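Local structure of SCO1/SenC family lipoprotein (Bacillus anthracis, 4HDE) at residues F15-Q20 with N101-Y106; A56-M61 with D160-M165; G134-L139 with M147-G152; F39-C44 with F74-D79; K31-V36 with D68-S73. The protein probably binds copper and takes part in cytochrome c oxidase assembly, as known members of the SCO1/SenC family with a thioredoxin fold do. All coordinates share one frame; numbering follows the deposited sequence. Where two conformers were deposited one is given.

Contact 1 (F15-Q20 with N101-Y106); sequences FQFTNQ and NLLTGY
Thr18 and Thr104 form an antiparallel hydrogen-bonded bridge, Thr18 N to Thr104 O at 3.0 Å and Thr104 N to Thr18 O at 2.9 Å. The bridge stays single, consistent with the 97° between strands 16-18 and 101-103. Side-chain amides form the second group. Asn19 ND2 donates to Asn101 OD1 at 2.9 Å, with the two amide planes only 4° apart, while Asn19 OD1 is taken by the backbone N atoms of Asp21 and Lys23, which fixes the rotation of the group. Gln20 bends at its second torsion, and its OE1 accepts from Leu102 N at 2.8 Å in a nearly straight bond, the donor lying above the carbonyl plane; its NE2 goes to Trp100 O. The third group is aromatic and apolar. Tyr106 meets Phe17 in a tilted T-shaped (edge-to-face) stack, planes at 64°, with CD1 of Tyr106 3.4 Å above the plane of the Phe17 ring, over its centre. Phe15 CD1 lies over the opposite face, toward the rim. Leu103 CD1 reaches the edge of the Phe15 ring at CE1, 3.9 Å away. The arrangement packs the N-terminal hairpin 16-18/24-26 against outer strand 100-103 of the central sheet of a thioredoxin fold.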
# COMPACT_ATOMS: atom_id res chain seq x y z
N PHE A 15 -6.54 -9.09 -8.51
CA PHE A 15 -5.87 -9.93 -7.52
C PHE A 15 -6.76 -10.19 -6.31
O PHE A 15 -7.65 -9.41 -5.98
CB PHE A 15 -4.55 -9.30 -7.06
CG PHE A 15 -4.72 -8.02 -6.31
CD1 PHE A 15 -4.77 -8.00 -4.92
CD2 PHE A 15 -4.82 -6.81 -6.99
CE1 PHE A 15 -4.92 -6.83 -4.23
CE2 PHE A 15 -4.98 -5.63 -6.31
CZ PHE A 15 -5.02 -5.63 -4.92
N GLN A 16 -6.50 -11.32 -5.65
CA GLN A 16 -7.17 -11.68 -4.42
C GLN A 16 -6.13 -12.27 -3.48
O GLN A 16 -5.65 -13.38 -3.70
CB GLN A 16 -8.28 -12.71 -4.68
CG GLN A 16 -9.00 -13.17 -3.43
CD GLN A 16 -10.00 -14.27 -3.74
OE1 GLN A 16 -10.68 -14.26 -4.77
NE2 GLN A 16 -10.09 -15.25 -2.84
N PHE A 17 -5.77 -11.51 -2.46
CA PHE A 17 -4.75 -11.96 -1.51
C PHE A 17 -5.42 -12.17 -0.16
O PHE A 17 -6.65 -12.27 -0.09
CB PHE A 17 -3.60 -10.95 -1.43
CG PHE A 17 -2.87 -10.74 -2.74
CD1 PHE A 17 -2.80 -11.73 -3.71
CD2 PHE A 17 -2.24 -9.52 -2.99
CE1 PHE A 17 -2.10 -11.51 -4.91
CE2 PHE A 17 -1.54 -9.30 -4.18
CZ PHE A 17 -1.49 -10.29 -5.14
N THR A 18 -4.63 -12.27 0.91
CA THR A 18 -5.16 -12.49 2.24
C THR A 18 -4.73 -11.35 3.16
O THR A 18 -3.57 -10.94 3.13
CB THR A 18 -4.66 -13.83 2.81
OG1 THR A 18 -5.07 -14.89 1.94
CG2 THR A 18 -5.24 -14.08 4.20
N ASN A 19 -5.65 -10.83 3.97
CA ASN A 19 -5.32 -9.73 4.87
C ASN A 19 -4.85 -10.18 6.26
O ASN A 19 -4.67 -11.38 6.51
CB ASN A 19 -6.46 -8.70 4.96
CG ASN A 19 -7.66 -9.22 5.75
OD1 ASN A 19 -7.62 -10.28 6.38
ND2 ASN A 19 -8.73 -8.45 5.73
N GLN A 20 -4.67 -9.21 7.15
CA GLN A 20 -4.07 -9.46 8.45
C GLN A 20 -5.01 -10.22 9.38
O GLN A 20 -4.62 -10.63 10.46
CB GLN A 20 -3.60 -8.15 9.09
CG GLN A 20 -4.71 -7.19 9.54
CD GLN A 20 -5.05 -6.15 8.49
OE1 GLN A 20 -4.90 -6.38 7.30
NE2 GLN A 20 -5.52 -5.00 8.94
N ASN A 101 -5.77 -2.54 4.98
CA ASN A 101 -5.52 -3.97 4.87
C ASN A 101 -4.08 -4.23 4.47
O ASN A 101 -3.57 -3.62 3.54
CB ASN A 101 -6.48 -4.60 3.86
CG ASN A 101 -7.88 -4.69 4.39
OD1 ASN A 101 -8.23 -5.67 5.04
ND2 ASN A 101 -8.68 -3.65 4.15
N LEU A 102 -3.43 -5.11 5.22
CA LEU A 102 -2.06 -5.53 4.93
C LEU A 102 -2.16 -6.94 4.38
O LEU A 102 -2.84 -7.78 4.96
CB LEU A 102 -1.18 -5.47 6.18
CG LEU A 102 -1.01 -4.08 6.78
CD1 LEU A 102 -2.14 -3.72 7.75
CD2 LEU A 102 0.32 -4.00 7.49
N LEU A 103 -1.51 -7.18 3.24
CA LEU A 103 -1.77 -8.38 2.45
C LEU A 103 -0.57 -9.31 2.34
O LEU A 103 0.59 -8.88 2.35
CB LEU A 103 -2.26 -7.98 1.05
CG LEU A 103 -3.48 -7.05 0.99
CD1 LEU A 103 -3.90 -6.78 -0.45
CD2 LEU A 103 -4.64 -7.63 1.79
N THR A 104 -0.87 -10.59 2.21
CA THR A 104 0.14 -11.63 2.11
C THR A 104 -0.54 -12.89 1.59
O THR A 104 -1.64 -12.83 1.04
CB THR A 104 0.82 -11.86 3.47
OG1 THR A 104 1.97 -12.69 3.28
CG2 THR A 104 -0.12 -12.50 4.47
N GLY A 105 0.13 -14.04 1.73
CA GLY A 105 -0.48 -15.32 1.42
C GLY A 105 -0.04 -15.94 0.11
O GLY A 105 -0.34 -17.08 -0.18
N TYR A 106 0.70 -15.15 -0.67
CA TYR A 106 1.18 -15.52 -1.99
C TYR A 106 2.67 -15.88 -1.88
O TYR A 106 3.26 -15.74 -0.82
CB TYR A 106 0.98 -14.33 -2.93
CG TYR A 106 1.25 -12.99 -2.27
CD1 TYR A 106 0.21 -12.13 -1.97
CD2 TYR A 106 2.54 -12.60 -1.95
CE1 TYR A 106 0.44 -10.90 -1.37
CE2 TYR A 106 2.79 -11.39 -1.33
CZ TYR A 106 1.74 -10.54 -1.05
OH TYR A 106 1.98 -9.33 -0.46

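Contact 2 (A56-M61 with D160-M165); sequences AKLQKM and DIIRDM
Leu58 holds CG anti to its backbone N (chi1 -179°); Ile161 has CG1 beside its own N (chi1 -57°) and CG2 anti to that N, and CG2 is the methyl that meets Leu58. This is helix-helix packing on one face of the thioredoxin-fold sheet, between helix 48-64 and the C-terminal helix 158-169. The short segments cross at -46° with axes 10.9 Å apart, and no hydrogen bond spans the gap: the contact is apolar, made mostly by side-chain methyls. Leu58 and Ile161 meet at about a right angle, Leu58 CD1 lying 3.8 Å from Ile161 CG2, with CD2 of Leu58 almost as near to the same methyl. Ile162 CD1 comes to 4.2 Å from the backbone C of Met61; the CE of Met165, a selenomethionine like Met61, approaches Leu58 CD2 at 4.3 Å. Leu58 also touches Phe71 of strand 70-75. Away from the partner helix, Arg163 grips Asp164 side-on with two nitrogens, both on one oxygen: NE lies 3.1 Å from Asp164 OD1, NH1 3.3 Å from the same atom.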
# COMPACT_ATOMS: atom_id res chain seq x y z
N ALA A 56 0.17 6.12 8.26
CA ALA A 56 -0.77 6.39 9.34
C ALA A 56 -1.10 7.89 9.47
O ALA A 56 -2.24 8.26 9.77
CB ALA A 56 -0.24 5.85 10.65
N LYS A 57 -0.12 8.75 9.24
CA LYS A 57 -0.36 10.19 9.27
C LYS A 57 -1.32 10.56 8.14
O LYS A 57 -2.27 11.32 8.34
CB LYS A 57 0.95 10.96 9.15
CG LYS A 57 0.75 12.48 9.20
CD LYS A 57 2.06 13.22 9.44
CE LYS A 57 1.88 14.72 9.27
NZ LYS A 57 0.85 15.30 10.18
N LEU A 58 -1.09 9.98 6.96
CA LEU A 58 -1.97 10.20 5.82
C LEU A 58 -3.38 9.71 6.12
O LEU A 58 -4.36 10.37 5.76
CB LEU A 58 -1.41 9.51 4.58
CG LEU A 58 -2.20 9.65 3.28
CD1 LEU A 58 -2.40 11.12 2.93
CD2 LEU A 58 -1.46 8.93 2.18
N GLN A 59 -3.50 8.55 6.76
CA GLN A 59 -4.79 7.99 7.13
C GLN A 59 -5.56 8.96 8.04
O GLN A 59 -6.74 9.23 7.84
CB GLN A 59 -4.60 6.64 7.83
CG GLN A 59 -5.89 5.99 8.31
CD GLN A 59 -5.66 4.76 9.17
OE1 GLN A 59 -4.81 4.76 10.07
NE2 GLN A 59 -6.46 3.72 8.95
N LYS A 60 -4.87 9.48 9.05
CA LYS A 60 -5.49 10.39 10.00
C LYS A 60 -5.92 11.70 9.32
O LYS A 60 -7.01 12.23 9.56
CB LYS A 60 -4.52 10.67 11.15
CG LYS A 60 -5.12 11.34 12.35
CD LYS A 60 -4.06 11.60 13.42
CE LYS A 60 -4.61 11.36 14.81
NZ LYS A 60 -4.91 9.92 15.04
N MSE A 61 -5.05 12.21 8.46
CA MSE A 61 -5.34 13.47 7.76
C MSE A 61 -6.52 13.30 6.81
O MSE A 61 -7.36 14.20 6.69
CB MSE A 61 -4.10 13.96 7.03
CG MSE A 61 -3.00 14.44 7.96
SE MSE A 61 -1.36 14.97 7.05
CE MSE A 61 -1.96 16.65 6.26
N ASP A 160 -0.16 17.45 -1.12
CA ASP A 160 -0.33 17.03 -2.52
C ASP A 160 -1.26 15.83 -2.61
O ASP A 160 -2.16 15.77 -3.46
CB ASP A 160 1.01 16.64 -3.14
CG ASP A 160 1.84 17.83 -3.60
OD1 ASP A 160 1.46 18.99 -3.34
OD2 ASP A 160 2.90 17.60 -4.24
N ILE A 161 -1.01 14.83 -1.77
CA ILE A 161 -1.82 13.62 -1.78
C ILE A 161 -3.28 13.92 -1.44
O ILE A 161 -4.19 13.46 -2.13
CB ILE A 161 -1.26 12.55 -0.83
CG1 ILE A 161 0.20 12.23 -1.21
CG2 ILE A 161 -2.13 11.29 -0.90
CD1 ILE A 161 0.91 11.30 -0.24
N ILE A 162 -3.49 14.71 -0.39
CA ILE A 162 -4.84 15.11 -0.00
C ILE A 162 -5.54 15.85 -1.15
O ILE A 162 -6.72 15.59 -1.44
CB ILE A 162 -4.79 15.99 1.27
CG1 ILE A 162 -4.39 15.16 2.48
CG2 ILE A 162 -6.13 16.67 1.50
CD1 ILE A 162 -5.42 14.11 2.87
N ARG A 163 -4.83 16.77 -1.80
CA ARG A 163 -5.36 17.52 -2.94
C ARG A 163 -5.82 16.56 -4.04
O ARG A 163 -6.92 16.70 -4.60
CB ARG A 163 -4.29 18.48 -3.48
CG ARG A 163 -4.61 19.17 -4.81
CD ARG A 163 -3.32 19.63 -5.51
NE ARG A 163 -2.48 18.49 -5.87
CZ ARG A 163 -1.17 18.56 -6.09
NH1 ARG A 163 -0.49 17.46 -6.39
NH2 ARG A 163 -0.53 19.73 -6.01
N ASP A 164 -4.97 15.60 -4.36
CA ASP A 164 -5.29 14.63 -5.40
C ASP A 164 -6.49 13.74 -5.03
O ASP A 164 -7.33 13.43 -5.88
CB ASP A 164 -4.06 13.80 -5.75
CG ASP A 164 -2.94 14.62 -6.39
OD1 ASP A 164 -3.21 15.72 -6.92
OD2 ASP A 164 -1.77 14.16 -6.38
N MSE A 165 -6.56 13.33 -3.77
CA MSE A 165 -7.73 12.60 -3.29
C MSE A 165 -9.00 13.41 -3.44
O MSE A 165 -10.04 12.88 -3.83
CB MSE A 165 -7.55 12.21 -1.82
CG MSE A 165 -6.57 11.11 -1.56
SE MSE A 165 -6.18 10.99 0.33
CE MSE A 165 -5.28 9.28 0.30

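Contact 3 (G134-L139 with M147-G152); sequences GTSFYL and MKKYSG
Phe137 and Gly152 make the tight end of this hairpin contact. Gly152 CA sits over the centre of the Phe137 ring in a CH-pi contact, 3.5 Å from the centroid and 11° off the normal. Gly152 N also donates to Thr135 O at 3.0 Å. Phe137 and Tyr150 exchange both backbone hydrogen bonds as an antiparallel hydrogen-bonded pair. Leu139 CB meets the edge of the Tyr150 ring at CE2, 4.0 Å away. At the far end Met147 and Lys148 both face Leu139 in a classic beta bulge: Leu139 O accepts from Met147 N at 2.8 Å and only weakly from Lys148 N. Looser packing is confined to exposed Lys149 and the water-linked end. Lys149, with CG anti to its backbone N (chi1 -178°), runs beside Tyr138, its CG 3.7 Å from Tyr138 CE1; buried Tyr138 meets Phe119 edge-to-face. A water links Thr135 OG1 and Ser151 OG near Gly152, and Ser151 OG also bonds Ser154 N. The face of Phe137, Leu139 and Tyr150 is largely apolar and packs against helices 48-64 and 158-169; its buried phenol, Tyr150 OH, is hydrogen-bonded to Asp164 OD2, which would be expected to stabilise a negative carboxylate.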
# COMPACT_ATOMS: atom_id res chain seq x y z
N GLY A 134 10.22 -1.12 -3.53
CA GLY A 134 10.01 0.31 -3.71
C GLY A 134 9.49 0.98 -2.46
O GLY A 134 8.80 0.35 -1.65
N THR A 135 9.81 2.26 -2.30
CA THR A 135 9.40 3.00 -1.10
C THR A 135 8.32 4.03 -1.39
O THR A 135 8.06 4.92 -0.57
CB THR A 135 10.61 3.70 -0.46
OG1 THR A 135 11.24 4.53 -1.44
CG2 THR A 135 11.62 2.68 0.05
N SER A 136 7.68 3.94 -2.55
CA SER A 136 6.65 4.92 -2.90
C SER A 136 5.29 4.60 -2.30
O SER A 136 5.00 3.46 -1.93
CB SER A 136 6.49 5.01 -4.42
OG SER A 136 7.69 5.45 -5.04
N PHE A 137 4.44 5.62 -2.23
CA PHE A 137 3.01 5.44 -2.05
C PHE A 137 2.35 5.67 -3.41
O PHE A 137 2.73 6.58 -4.14
CB PHE A 137 2.43 6.48 -1.07
CG PHE A 137 2.87 6.32 0.37
CD1 PHE A 137 3.53 5.18 0.83
CD2 PHE A 137 2.56 7.33 1.28
CE1 PHE A 137 3.91 5.08 2.17
CE2 PHE A 137 2.94 7.24 2.61
CZ PHE A 137 3.60 6.11 3.06
N TYR A 138 1.36 4.85 -3.75
CA TYR A 138 0.65 4.96 -5.02
C TYR A 138 -0.82 5.24 -4.80
O TYR A 138 -1.46 4.57 -4.00
CB TYR A 138 0.79 3.65 -5.80
CG TYR A 138 2.22 3.25 -6.06
CD1 TYR A 138 2.89 3.68 -7.20
CD2 TYR A 138 2.89 2.43 -5.17
CE1 TYR A 138 4.20 3.31 -7.43
CE2 TYR A 138 4.20 2.06 -5.40
CZ TYR A 138 4.85 2.50 -6.52
OH TYR A 138 6.16 2.12 -6.74
N LEU A 139 -1.35 6.22 -5.53
CA LEU A 139 -2.76 6.56 -5.46
C LEU A 139 -3.48 5.91 -6.64
O LEU A 139 -3.13 6.15 -7.79
CB LEU A 139 -2.96 8.07 -5.49
CG LEU A 139 -4.40 8.58 -5.44
CD1 LEU A 139 -5.03 8.22 -4.11
CD2 LEU A 139 -4.43 10.09 -5.66
N MSE A 147 -2.76 6.25 -10.52
CA MSE A 147 -2.79 7.61 -11.04
C MSE A 147 -1.62 8.47 -10.60
O MSE A 147 -1.19 9.34 -11.35
CB MSE A 147 -4.14 8.28 -10.72
CG MSE A 147 -5.33 7.54 -11.33
SE MSE A 147 -5.26 7.31 -13.28
CE MSE A 147 -6.41 8.79 -13.78
N LYS A 148 -1.10 8.24 -9.39
CA LYS A 148 -0.01 9.08 -8.87
C LYS A 148 0.94 8.26 -8.01
O LYS A 148 0.54 7.27 -7.41
CB LYS A 148 -0.58 10.22 -8.02
CG LYS A 148 -1.42 11.24 -8.79
CD LYS A 148 -0.52 12.04 -9.70
CE LYS A 148 -1.08 13.42 -9.99
NZ LYS A 148 -0.00 14.30 -10.50
N LYS A 149 2.20 8.70 -7.97
CA LYS A 149 3.24 8.12 -7.15
C LYS A 149 3.88 9.22 -6.31
O LYS A 149 4.15 10.32 -6.82
CB LYS A 149 4.30 7.47 -8.05
CG LYS A 149 5.45 6.76 -7.32
CD LYS A 149 6.51 6.25 -8.29
CE LYS A 149 7.59 7.30 -8.52
NZ LYS A 149 8.71 6.79 -9.35
N TYR A 150 4.16 8.94 -5.04
CA TYR A 150 4.76 9.92 -4.12
C TYR A 150 5.78 9.20 -3.26
O TYR A 150 5.69 7.99 -3.10
CB TYR A 150 3.72 10.51 -3.18
CG TYR A 150 2.39 10.88 -3.79
CD1 TYR A 150 2.16 12.14 -4.30
CD2 TYR A 150 1.34 9.96 -3.80
CE1 TYR A 150 0.91 12.48 -4.84
CE2 TYR A 150 0.11 10.29 -4.33
CZ TYR A 150 -0.10 11.55 -4.83
OH TYR A 150 -1.34 11.86 -5.35
N SER A 151 6.72 9.93 -2.67
CA SER A 151 7.63 9.26 -1.74
C SER A 151 6.95 8.91 -0.42
O SER A 151 6.29 9.74 0.20
CB SER A 151 8.87 10.11 -1.46
OG SER A 151 9.73 9.42 -0.56
N GLY A 152 7.12 7.66 0.01
CA GLY A 152 6.61 7.23 1.29
C GLY A 152 7.61 7.38 2.42
O GLY A 152 7.29 7.07 3.57
O HOH W 1 10.44 7.03 -2.17

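Contact 4 (F39-C44 with F74-D79); sequences FMFTNC and FSVDPD
Phe39 and Phe74 lie with ring planes near parallel, 26° apart, but slid so far that they barely overlap: CD2 of Phe74 stands 3.7 Å above the Phe39 plane, toward the rim. Val76 CG1 closes on the edge of the same ring, at CD1 of Phe39. Beyond the last paired residues, Phe41 CB touches Asp77 CB at 3.5 Å, and Phe41 CD2 meets the other methyl of Val76, CG2, at 3.8 Å. The backbones beneath are parallel, Met40 donating to Phe74 O and accepting from Val76 N. Next out, Ser75 holds OG anti to its backbone N (chi1 174°), where OG accepts from Asp77 N at 3.0 Å as an ST turn; Asp81 OD2 is a further partner. A water receives Asn43 N and ND2 and donates to Asp77 OD2 at 2.8 Å, while Asp77 OD1 pairs with Lys125. A type I turn from Phe41 delivers Cys44. No metal is present, but Cys44 and Cys48 have the CXXXC spacing of the Sco copper-binding motif and probably belong to such a site, at the thioredoxin-type position after the first sheet strand.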
# COMPACT_ATOMS: atom_id res chain seq x y z
N PHE A 39 4.46 -1.04 -0.43
CA PHE A 39 5.10 -2.35 -0.30
C PHE A 39 6.03 -2.31 0.91
O PHE A 39 6.78 -1.35 1.08
CB PHE A 39 5.89 -2.68 -1.57
CG PHE A 39 5.01 -2.95 -2.76
CD1 PHE A 39 4.68 -4.25 -3.10
CD2 PHE A 39 4.51 -1.91 -3.53
CE1 PHE A 39 3.86 -4.51 -4.19
CE2 PHE A 39 3.69 -2.17 -4.63
CZ PHE A 39 3.36 -3.48 -4.95
N MSE A 40 5.99 -3.34 1.73
CA MSE A 40 6.77 -3.37 2.96
C MSE A 40 6.94 -4.79 3.47
O MSE A 40 6.45 -5.73 2.87
CB MSE A 40 6.09 -2.52 4.03
CG MSE A 40 4.61 -2.83 4.19
SE MSE A 40 4.02 -2.76 6.04
CE MSE A 40 4.67 -4.50 6.62
N PHE A 41 7.68 -4.95 4.56
CA PHE A 41 7.79 -6.25 5.21
C PHE A 41 8.06 -6.06 6.69
O PHE A 41 8.67 -5.07 7.09
CB PHE A 41 8.80 -7.19 4.52
CG PHE A 41 10.24 -6.75 4.61
CD1 PHE A 41 11.16 -7.47 5.37
CD2 PHE A 41 10.68 -5.66 3.88
CE1 PHE A 41 12.49 -7.07 5.42
CE2 PHE A 41 12.01 -5.26 3.93
CZ PHE A 41 12.91 -5.95 4.71
N THR A 42 7.59 -6.99 7.51
CA THR A 42 7.60 -6.77 8.95
C THR A 42 8.97 -6.90 9.59
O THR A 42 9.20 -6.36 10.67
CB THR A 42 6.59 -7.66 9.72
OG1 THR A 42 7.05 -9.01 9.77
CG2 THR A 42 5.21 -7.61 9.06
N ASN A 43 9.90 -7.60 8.94
CA ASN A 43 11.24 -7.73 9.50
C ASN A 43 12.22 -6.68 9.00
O ASN A 43 13.43 -6.82 9.15
CB ASN A 43 11.79 -9.14 9.27
CG ASN A 43 11.18 -10.16 10.21
OD1 ASN A 43 11.53 -10.22 11.39
ND2 ASN A 43 10.26 -10.96 9.69
N CYS A 44 11.69 -5.61 8.41
CA CYS A 44 12.53 -4.54 7.88
C CYS A 44 13.25 -3.78 9.00
O CYS A 44 12.63 -3.34 9.96
CB CYS A 44 11.71 -3.57 7.03
SG CYS A 44 12.69 -2.16 6.45
N PHE A 74 1.23 -4.18 0.78
CA PHE A 74 1.56 -5.53 0.32
C PHE A 74 2.85 -5.98 0.98
O PHE A 74 3.86 -5.27 0.88
CB PHE A 74 1.78 -5.56 -1.20
CG PHE A 74 0.59 -5.14 -2.02
CD1 PHE A 74 -0.40 -6.05 -2.33
CD2 PHE A 74 0.50 -3.85 -2.51
CE1 PHE A 74 -1.50 -5.68 -3.09
CE2 PHE A 74 -0.60 -3.47 -3.29
CZ PHE A 74 -1.59 -4.39 -3.58
N SER A 75 2.86 -7.17 1.58
CA SER A 75 4.12 -7.71 2.09
C SER A 75 5.00 -8.22 0.95
O SER A 75 4.56 -8.96 0.07
CB SER A 75 3.89 -8.85 3.08
OG SER A 75 5.14 -9.45 3.43
N VAL A 76 6.27 -7.81 0.98
CA VAL A 76 7.26 -8.34 0.05
C VAL A 76 8.11 -9.43 0.68
O VAL A 76 9.11 -9.85 0.10
CB VAL A 76 8.15 -7.23 -0.53
CG1 VAL A 76 7.31 -6.22 -1.30
CG2 VAL A 76 8.94 -6.53 0.58
N ASP A 77 7.70 -9.91 1.85
CA ASP A 77 8.37 -11.06 2.46
C ASP A 77 7.32 -12.07 2.95
O ASP A 77 7.27 -12.39 4.13
CB ASP A 77 9.24 -10.58 3.63
CG ASP A 77 10.22 -11.63 4.11
OD1 ASP A 77 10.52 -12.59 3.36
OD2 ASP A 77 10.71 -11.49 5.25
N PRO A 78 6.51 -12.60 2.02
CA PRO A 78 5.41 -13.47 2.45
C PRO A 78 5.87 -14.79 3.06
O PRO A 78 5.06 -15.45 3.72
CB PRO A 78 4.64 -13.71 1.14
CG PRO A 78 5.67 -13.50 0.05
CD PRO A 78 6.51 -12.37 0.57
N ASP A 79 7.12 -15.19 2.84
CA ASP A 79 7.64 -16.40 3.48
C ASP A 79 7.70 -16.24 4.99
O ASP A 79 7.60 -17.22 5.73
CB ASP A 79 9.04 -16.76 2.93
CG ASP A 79 9.01 -17.15 1.46
OD1 ASP A 79 8.08 -17.89 1.05
OD2 ASP A 79 9.91 -16.71 0.72
O HOH W 2 9.40 -9.96 7.14

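Contact 5 (K31-V36 with D68-S73); sequences KGKVWV and DVQFVS
Trp35 pairs with Gln70 and Val36 with Phe71 in parallel register, and three backbone hydrogen bonds, Gln70 N to Val34 O, Val36 N to Gln70 O and Val72 N to Val36 O, each measure 2.9 Å. The side chains fall on two faces. On one, Trp35 has CG between its backbone N and carbonyl carbon (chi1 56°), and the benzo part of its indole meets Val72, CE3 lying 3.5 Å from Val72 CG2. Trp35 CB packs against Gln70 CB on this face. On the other, Val36 and Phe71 lie side by side, Val36 CB being 3.9 Å from Phe71 CD1, under helix 48-64. At the exposed start of the strand pair Lys33 CD touches Gln70 CG at 3.7 Å. One water there accepts from Lys33 NZ and Gln70 NE2 and donates to Asp68 OD1 at 2.7 Å, joining the opposite charges without direct contact; a second links Val34 N to Asp68 O. Two neighbouring parallel strands joined through helix 48-64 make this the start of a beta-alpha-beta crossover, the N-terminal unit of the thioredoxin fold.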
# COMPACT_ATOMS: atom_id res chain seq x y z
N LYS A 31 -12.28 -2.17 -6.11
CA LYS A 31 -12.79 -1.59 -7.34
C LYS A 31 -13.98 -0.68 -7.03
O LYS A 31 -14.99 -1.12 -6.51
CB LYS A 31 -13.18 -2.68 -8.34
CG LYS A 31 -13.65 -2.16 -9.70
CD LYS A 31 -12.52 -1.48 -10.45
CE LYS A 31 -12.92 -1.14 -11.88
NZ LYS A 31 -13.30 -2.34 -12.68
N GLY A 32 -13.85 0.60 -7.38
CA GLY A 32 -14.85 1.58 -7.02
C GLY A 32 -14.44 2.48 -5.86
O GLY A 32 -15.14 3.44 -5.54
N LYS A 33 -13.33 2.16 -5.22
CA LYS A 33 -12.82 2.97 -4.12
C LYS A 33 -11.52 3.65 -4.53
O LYS A 33 -10.81 3.18 -5.43
CB LYS A 33 -12.62 2.12 -2.86
CG LYS A 33 -13.94 1.63 -2.23
CD LYS A 33 -13.70 0.69 -1.06
CE LYS A 33 -15.01 0.28 -0.42
NZ LYS A 33 -15.62 1.43 0.30
N VAL A 34 -11.21 4.75 -3.86
CA VAL A 34 -9.91 5.40 -4.00
C VAL A 34 -9.02 4.75 -2.95
O VAL A 34 -9.40 4.62 -1.78
CB VAL A 34 -10.04 6.92 -3.74
CG1 VAL A 34 -8.66 7.60 -3.71
CG2 VAL A 34 -10.92 7.55 -4.80
N TRP A 35 -7.83 4.31 -3.37
CA TRP A 35 -6.93 3.69 -2.42
C TRP A 35 -5.47 4.03 -2.63
O TRP A 35 -5.06 4.50 -3.68
CB TRP A 35 -7.16 2.17 -2.33
CG TRP A 35 -7.06 1.36 -3.60
CD1 TRP A 35 -7.94 1.36 -4.65
CD2 TRP A 35 -6.08 0.35 -3.91
NE1 TRP A 35 -7.55 0.43 -5.59
CE2 TRP A 35 -6.41 -0.20 -5.16
CE3 TRP A 35 -4.95 -0.12 -3.24
CZ2 TRP A 35 -5.65 -1.20 -5.77
CZ3 TRP A 35 -4.19 -1.13 -3.84
CH2 TRP A 35 -4.55 -1.65 -5.09
N VAL A 36 -4.71 3.85 -1.55
CA VAL A 36 -3.28 4.14 -1.56
C VAL A 36 -2.55 2.85 -1.22
O VAL A 36 -2.90 2.17 -0.26
CB VAL A 36 -2.93 5.20 -0.52
CG1 VAL A 36 -1.46 5.53 -0.56
CG2 VAL A 36 -3.76 6.46 -0.76
N ASP A 68 -13.01 9.53 2.03
CA ASP A 68 -13.30 8.12 2.20
C ASP A 68 -12.35 7.38 1.28
O ASP A 68 -12.58 7.34 0.07
CB ASP A 68 -14.75 7.88 1.78
CG ASP A 68 -15.23 6.49 2.11
OD1 ASP A 68 -14.40 5.63 2.47
OD2 ASP A 68 -16.45 6.26 2.01
N VAL A 69 -11.28 6.84 1.84
CA VAL A 69 -10.26 6.16 1.06
C VAL A 69 -9.82 4.88 1.78
O VAL A 69 -10.10 4.70 2.96
CB VAL A 69 -9.04 7.07 0.84
CG1 VAL A 69 -9.46 8.34 0.09
CG2 VAL A 69 -8.40 7.43 2.17
N GLN A 70 -9.13 4.01 1.04
CA GLN A 70 -8.59 2.77 1.59
C GLN A 70 -7.07 2.78 1.53
O GLN A 70 -6.47 3.43 0.68
CB GLN A 70 -9.09 1.57 0.78
CG GLN A 70 -10.59 1.39 0.83
CD GLN A 70 -11.08 0.95 2.19
OE1 GLN A 70 -10.49 0.09 2.84
NE2 GLN A 70 -12.19 1.54 2.63
N PHE A 71 -6.46 2.04 2.44
CA PHE A 71 -5.01 1.86 2.48
C PHE A 71 -4.69 0.39 2.36
O PHE A 71 -5.36 -0.44 2.97
CB PHE A 71 -4.44 2.46 3.76
CG PHE A 71 -4.62 3.95 3.84
CD1 PHE A 71 -3.69 4.79 3.26
CD2 PHE A 71 -5.75 4.50 4.42
CE1 PHE A 71 -3.88 6.17 3.29
CE2 PHE A 71 -5.94 5.87 4.45
CZ PHE A 71 -5.01 6.69 3.88
N VAL A 72 -3.67 0.10 1.56
CA VAL A 72 -3.26 -1.28 1.33
C VAL A 72 -1.75 -1.36 1.37
O VAL A 72 -1.06 -0.61 0.68
CB VAL A 72 -3.76 -1.79 -0.04
CG1 VAL A 72 -3.25 -3.21 -0.33
CG2 VAL A 72 -5.28 -1.75 -0.11
N SER A 73 -1.24 -2.27 2.19
CA SER A 73 0.20 -2.54 2.25
C SER A 73 0.44 -3.98 1.83
O SER A 73 -0.07 -4.91 2.46
CB SER A 73 0.73 -2.36 3.68
OG SER A 73 0.52 -1.02 4.14
O HOH W 3 -13.55 3.55 1.01
O HOH W 4 -13.11 5.25 -1.60

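Contacts 4 and 5 lie on the same two strands, 35-40 and 70-75, their centres about 19 Å apart. Contact 1 borders both through outer strand 100-103: Leu103 N hydrogen-bonds to Ser73 O at 2.8 Å, and Tyr106 OH to Ser75 O at 2.7 Å. Contact 3 forms the opposite edge of the sheet, with Leu139 CD1 against Val34 CG1. Contact 2 covers one face, Met165 CE packing 3.4 Å from Val36 CG2 and Ile161 on Tyr150. The probable copper site, marked by Cys44, belongs to contact 4. Although helix 48-64 begins at Cys48, its part in contact 2 lies away from contact 4 (centres about 23 Å apart, nearest atoms about 10 Å).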